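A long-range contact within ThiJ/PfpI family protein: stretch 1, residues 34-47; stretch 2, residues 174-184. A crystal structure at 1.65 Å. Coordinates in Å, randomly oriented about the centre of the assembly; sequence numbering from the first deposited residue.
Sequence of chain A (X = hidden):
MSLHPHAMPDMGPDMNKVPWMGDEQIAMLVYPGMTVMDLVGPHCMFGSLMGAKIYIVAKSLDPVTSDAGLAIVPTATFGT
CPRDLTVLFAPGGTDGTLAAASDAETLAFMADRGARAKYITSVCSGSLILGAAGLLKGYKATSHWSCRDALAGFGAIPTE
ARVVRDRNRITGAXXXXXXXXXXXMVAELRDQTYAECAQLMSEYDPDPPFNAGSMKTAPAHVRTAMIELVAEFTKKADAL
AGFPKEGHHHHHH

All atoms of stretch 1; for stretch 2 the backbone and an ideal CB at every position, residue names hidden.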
# COMPACT_ATOMS: atom_id res chain seq x y z
N MSE A 34 -7.43 -10.29 -5.15
CA MSE A 34 -6.77 -9.09 -5.65
C MSE A 34 -5.46 -8.90 -4.89
O MSE A 34 -5.29 -9.42 -3.80
CB MSE A 34 -7.66 -7.87 -5.43
CG MSE A 34 -7.84 -7.51 -3.96
SE MSE A 34 -8.85 -5.91 -3.72
CE MSE A 34 -9.10 -6.02 -1.83
N THR A 35 -4.52 -8.16 -5.49
CA THR A 35 -3.26 -7.88 -4.83
C THR A 35 -3.60 -6.61 -4.07
O THR A 35 -3.85 -5.57 -4.68
CB THR A 35 -2.13 -7.60 -5.86
OG1 THR A 35 -1.93 -8.77 -6.66
CG2 THR A 35 -0.83 -7.25 -5.15
N VAL A 36 -3.63 -6.68 -2.74
CA VAL A 36 -4.04 -5.53 -1.96
C VAL A 36 -3.25 -4.24 -2.17
O VAL A 36 -3.84 -3.15 -2.13
CB VAL A 36 -4.12 -5.88 -0.44
CG1 VAL A 36 -2.74 -5.93 0.18
CG2 VAL A 36 -5.02 -4.89 0.27
N MSE A 37 -1.95 -4.33 -2.40
CA MSE A 37 -1.16 -3.11 -2.63
C MSE A 37 -1.70 -2.37 -3.86
O MSE A 37 -1.61 -1.14 -3.95
CB MSE A 37 0.32 -3.47 -2.82
CG MSE A 37 1.25 -2.28 -3.03
SE MSE A 37 1.22 -0.90 -1.67
CE MSE A 37 1.81 0.54 -2.76
N ASP A 38 -2.26 -3.12 -4.81
CA ASP A 38 -2.82 -2.52 -6.02
C ASP A 38 -3.93 -1.54 -5.67
O ASP A 38 -4.12 -0.53 -6.34
CB ASP A 38 -3.40 -3.60 -6.93
CG ASP A 38 -2.34 -4.42 -7.61
OD1 ASP A 38 -1.17 -4.36 -7.17
OD2 ASP A 38 -2.67 -5.13 -8.59
N LEU A 39 -4.67 -1.87 -4.62
CA LEU A 39 -5.77 -1.05 -4.15
C LEU A 39 -5.31 0.07 -3.22
O LEU A 39 -5.67 1.23 -3.40
CB LEU A 39 -6.78 -1.92 -3.40
CG LEU A 39 -7.92 -1.22 -2.65
CD1 LEU A 39 -8.90 -0.63 -3.65
CD2 LEU A 39 -8.62 -2.20 -1.74
N VAL A 40 -4.48 -0.29 -2.24
CA VAL A 40 -4.01 0.66 -1.24
C VAL A 40 -3.05 1.76 -1.70
O VAL A 40 -3.07 2.86 -1.15
CB VAL A 40 -3.41 -0.10 -0.04
CG1 VAL A 40 -2.78 0.86 0.96
CG2 VAL A 40 -4.52 -0.90 0.64
N GLY A 41 -2.19 1.48 -2.67
CA GLY A 41 -1.29 2.51 -3.15
C GLY A 41 -2.18 3.67 -3.60
O GLY A 41 -2.02 4.80 -3.14
N PRO A 42 -3.13 3.40 -4.51
CA PRO A 42 -4.02 4.46 -4.97
C PRO A 42 -4.92 4.99 -3.85
O PRO A 42 -5.14 6.20 -3.74
CB PRO A 42 -4.82 3.77 -6.08
CG PRO A 42 -3.84 2.79 -6.63
CD PRO A 42 -3.20 2.22 -5.38
N HIS A 43 -5.43 4.09 -3.02
CA HIS A 43 -6.31 4.51 -1.93
C HIS A 43 -5.60 5.54 -1.04
O HIS A 43 -6.20 6.51 -0.59
CB HIS A 43 -6.77 3.30 -1.10
CG HIS A 43 -7.85 3.62 -0.12
ND1 HIS A 43 -7.60 4.17 1.12
CD2 HIS A 43 -9.20 3.51 -0.22
CE1 HIS A 43 -8.75 4.39 1.74
NE2 HIS A 43 -9.74 4.00 0.95
N CYS A 44 -4.31 5.31 -0.81
CA CYS A 44 -3.50 6.21 -0.01
C CYS A 44 -3.57 7.63 -0.57
O CYS A 44 -3.73 8.60 0.16
CB CYS A 44 -2.04 5.73 -0.02
SG CYS A 44 -0.86 6.86 0.75
N MSE A 45 -3.47 7.73 -1.89
CA MSE A 45 -3.53 9.03 -2.55
C MSE A 45 -4.94 9.58 -2.67
O MSE A 45 -5.17 10.75 -2.37
CB MSE A 45 -2.88 8.96 -3.93
CG MSE A 45 -1.38 8.64 -3.89
SE MSE A 45 -0.33 9.86 -2.84
CE MSE A 45 1.30 8.89 -2.77
N PHE A 46 -5.89 8.76 -3.11
CA PHE A 46 -7.27 9.23 -3.23
C PHE A 46 -7.82 9.62 -1.86
O PHE A 46 -8.63 10.54 -1.74
CB PHE A 46 -8.17 8.15 -3.83
CG PHE A 46 -7.97 7.91 -5.30
CD1 PHE A 46 -7.90 8.98 -6.18
CD2 PHE A 46 -7.89 6.62 -5.80
CE1 PHE A 46 -7.76 8.76 -7.55
CE2 PHE A 46 -7.74 6.39 -7.17
CZ PHE A 46 -7.68 7.47 -8.04
N GLY A 47 -7.37 8.90 -0.84
CA GLY A 47 -7.83 9.16 0.51
C GLY A 47 -7.39 10.51 1.04
O GLY A 47 -7.94 11.00 2.03
N UNK A 174 2.58 -2.40 -13.01
CA UNK A 174 2.54 -3.33 -11.90
C UNK A 174 2.56 -2.78 -10.49
O UNK A 174 3.18 -1.75 -10.20
CB UNK A 174 3.73 -4.28 -12.04
N UNK A 175 1.86 -3.49 -9.61
CA UNK A 175 1.74 -3.20 -8.18
C UNK A 175 2.08 -1.79 -7.66
O UNK A 175 1.21 -0.91 -7.63
CB UNK A 175 2.64 -4.19 -7.44
N UNK A 176 3.33 -1.59 -7.25
CA UNK A 176 3.74 -0.31 -6.68
C UNK A 176 3.55 0.91 -7.56
O UNK A 176 3.56 2.04 -7.07
CB UNK A 176 5.22 -0.39 -6.29
N UNK A 177 3.35 0.70 -8.86
CA UNK A 177 3.13 1.82 -9.77
C UNK A 177 1.88 2.60 -9.35
O UNK A 177 1.70 3.77 -9.72
CB UNK A 177 2.99 1.32 -11.21
N UNK A 178 1.02 1.96 -8.58
CA UNK A 178 -0.20 2.60 -8.12
C UNK A 178 0.03 3.90 -7.37
O UNK A 178 -0.81 4.80 -7.40
CB UNK A 178 -0.98 1.63 -7.22
N UNK A 179 1.17 4.01 -6.70
CA UNK A 179 1.48 5.23 -5.97
C UNK A 179 1.73 6.40 -6.91
O UNK A 179 1.28 7.52 -6.67
CB UNK A 179 2.70 5.01 -5.07
N UNK A 180 2.47 6.15 -7.99
CA UNK A 180 2.75 7.21 -8.96
C UNK A 180 1.47 7.58 -9.70
O UNK A 180 1.21 8.74 -9.99
CB UNK A 180 3.83 6.77 -9.95
N UNK A 181 0.67 6.56 -9.99
CA UNK A 181 -0.61 6.76 -10.65
C UNK A 181 -1.47 7.64 -9.73
O UNK A 181 -2.08 8.62 -10.17
CB UNK A 181 -1.29 5.43 -10.96
N UNK A 182 -1.50 7.28 -8.45
CA UNK A 182 -2.30 8.01 -7.48
C UNK A 182 -1.91 9.46 -7.29
O UNK A 182 -2.76 10.35 -7.29
CB UNK A 182 -2.22 7.30 -6.13
N UNK A 183 -0.61 9.71 -7.11
CA UNK A 183 -0.14 11.08 -6.91
C UNK A 183 -0.48 11.94 -8.13
O UNK A 183 -0.85 13.11 -8.00
CB UNK A 183 1.37 11.10 -6.65
N UNK A 184 -0.35 11.37 -9.32
CA UNK A 184 -0.68 12.10 -10.53
C UNK A 184 -2.18 12.38 -10.56
O UNK A 184 -2.60 13.45 -10.99
CB UNK A 184 -0.25 11.32 -11.77

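Two helices run side by side, their axes 7.4 Å apart at closest approach and 26° from parallel, a spacing that asks for small residues where the backbones meet.

Position 174 opens a tight turn and its ideal CB meets nothing of stretch 1; the residue is Gly 174.

At 175, phi/psi of 19/-93 belongs to the second place of a type II' turn, where glycine is the usual choice. Yet the CB lies sideways, 3.8 Å from Asp 38 OD1, with the aliphatic part of Met 37 nearby, so a short apolar chain would also find company. Val 175 accepts the unusual backbone: its CG1 packs 3.6 Å from Met 37 CG, while Asp 38 OD1 comes within 3.3 Å of Val 175 CA. A water also joins the two backbones, donating to Met 37 O and to Val 175 O, each at 2.7 Å.

Position 176 points away, and many residues would do. Thr 176 directs its hydroxyl to a partner elsewhere in the structure. Position 177, also pointing away, holds Ala 177.

At 178 a CB would point toward stretch 1 and lie 2.9 Å from Pro 42 CD, a clash. Glycine is the clear reading, and Gly 178 lets its carbonyl O approach Pro 42 CG to 3.7 Å.

From 179 the CB leaves sideways, between the methyl ends of Met 37 and Met 45, with Gly 41 leaving room beside them. An apolar chain such as leucine or methionine suits this. Leu 179 fills it with an m,t rotamer: its CG lies 3.8 Å from Met 37 CE, and its CD2 lies 4.0 Å from Met 45 CE and 3.6 Å from Gly 41 O.

Position 180 points away, leaving polar residues possible; Asp 180 has both carboxylate oxygens hydrogen-bonded elsewhere in the structure.

The sideways CB of 181 has no close neighbour in stretch 1, but Pro 42 and Phe 46 offer apolar surface to a chain long enough to reach them, aromatic or large aliphatic. Phe 181 does so: Pro 42 CG meets its ring edge, 4.0 Å from CD2, and its CE2 lies 4.0 Å from Phe 46 CZ.

At 182 a CB would sit 2.7 Å from Met 45 CG, so glycine is again indicated. Gly 182 brings its C within 3.5 Å of Met 45 CB.

Position 183 points sideways, its CB 4.3 Å from Met 45 SE, inviting an aliphatic chain. Leu 183 places CD1 4.0 Å from Met 45 SE.

Position 184, out of reach, is Ser 184.

Stretch 2 174-184: GVTAGLDFGLS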
# COMPACT_ATOMS: atom_id res chain seq x y z
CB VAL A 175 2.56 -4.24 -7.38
CG1 VAL A 175 2.24 -4.13 -5.90
CG2 VAL A 175 2.26 -5.65 -7.90
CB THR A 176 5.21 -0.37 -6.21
OG1 THR A 176 6.06 -0.66 -7.32
CG2 THR A 176 5.38 -1.44 -5.14
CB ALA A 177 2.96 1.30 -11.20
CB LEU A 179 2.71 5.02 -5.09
CG LEU A 179 2.50 4.17 -3.84
CD1 LEU A 179 3.84 3.84 -3.21
CD2 LEU A 179 1.60 4.92 -2.86
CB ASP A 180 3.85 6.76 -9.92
CG ASP A 180 5.18 6.57 -9.20
OD1 ASP A 180 5.44 7.34 -8.26
OD2 ASP A 180 5.96 5.66 -9.57
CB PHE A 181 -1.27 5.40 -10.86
CG PHE A 181 -2.77 5.47 -10.96
CD1 PHE A 181 -3.39 5.90 -12.12
CD2 PHE A 181 -3.55 5.11 -9.87
CE1 PHE A 181 -4.78 5.97 -12.20
CE2 PHE A 181 -4.94 5.18 -9.94
CZ PHE A 181 -5.55 5.61 -11.11
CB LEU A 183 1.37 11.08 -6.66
CG LEU A 183 2.00 12.40 -6.19
CD1 LEU A 183 1.35 12.85 -4.87
CD2 LEU A 183 3.49 12.19 -6.01
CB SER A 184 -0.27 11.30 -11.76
OG SER A 184 1.14 11.27 -11.89
O HOH W 1 -0.22 0.37 -5.71
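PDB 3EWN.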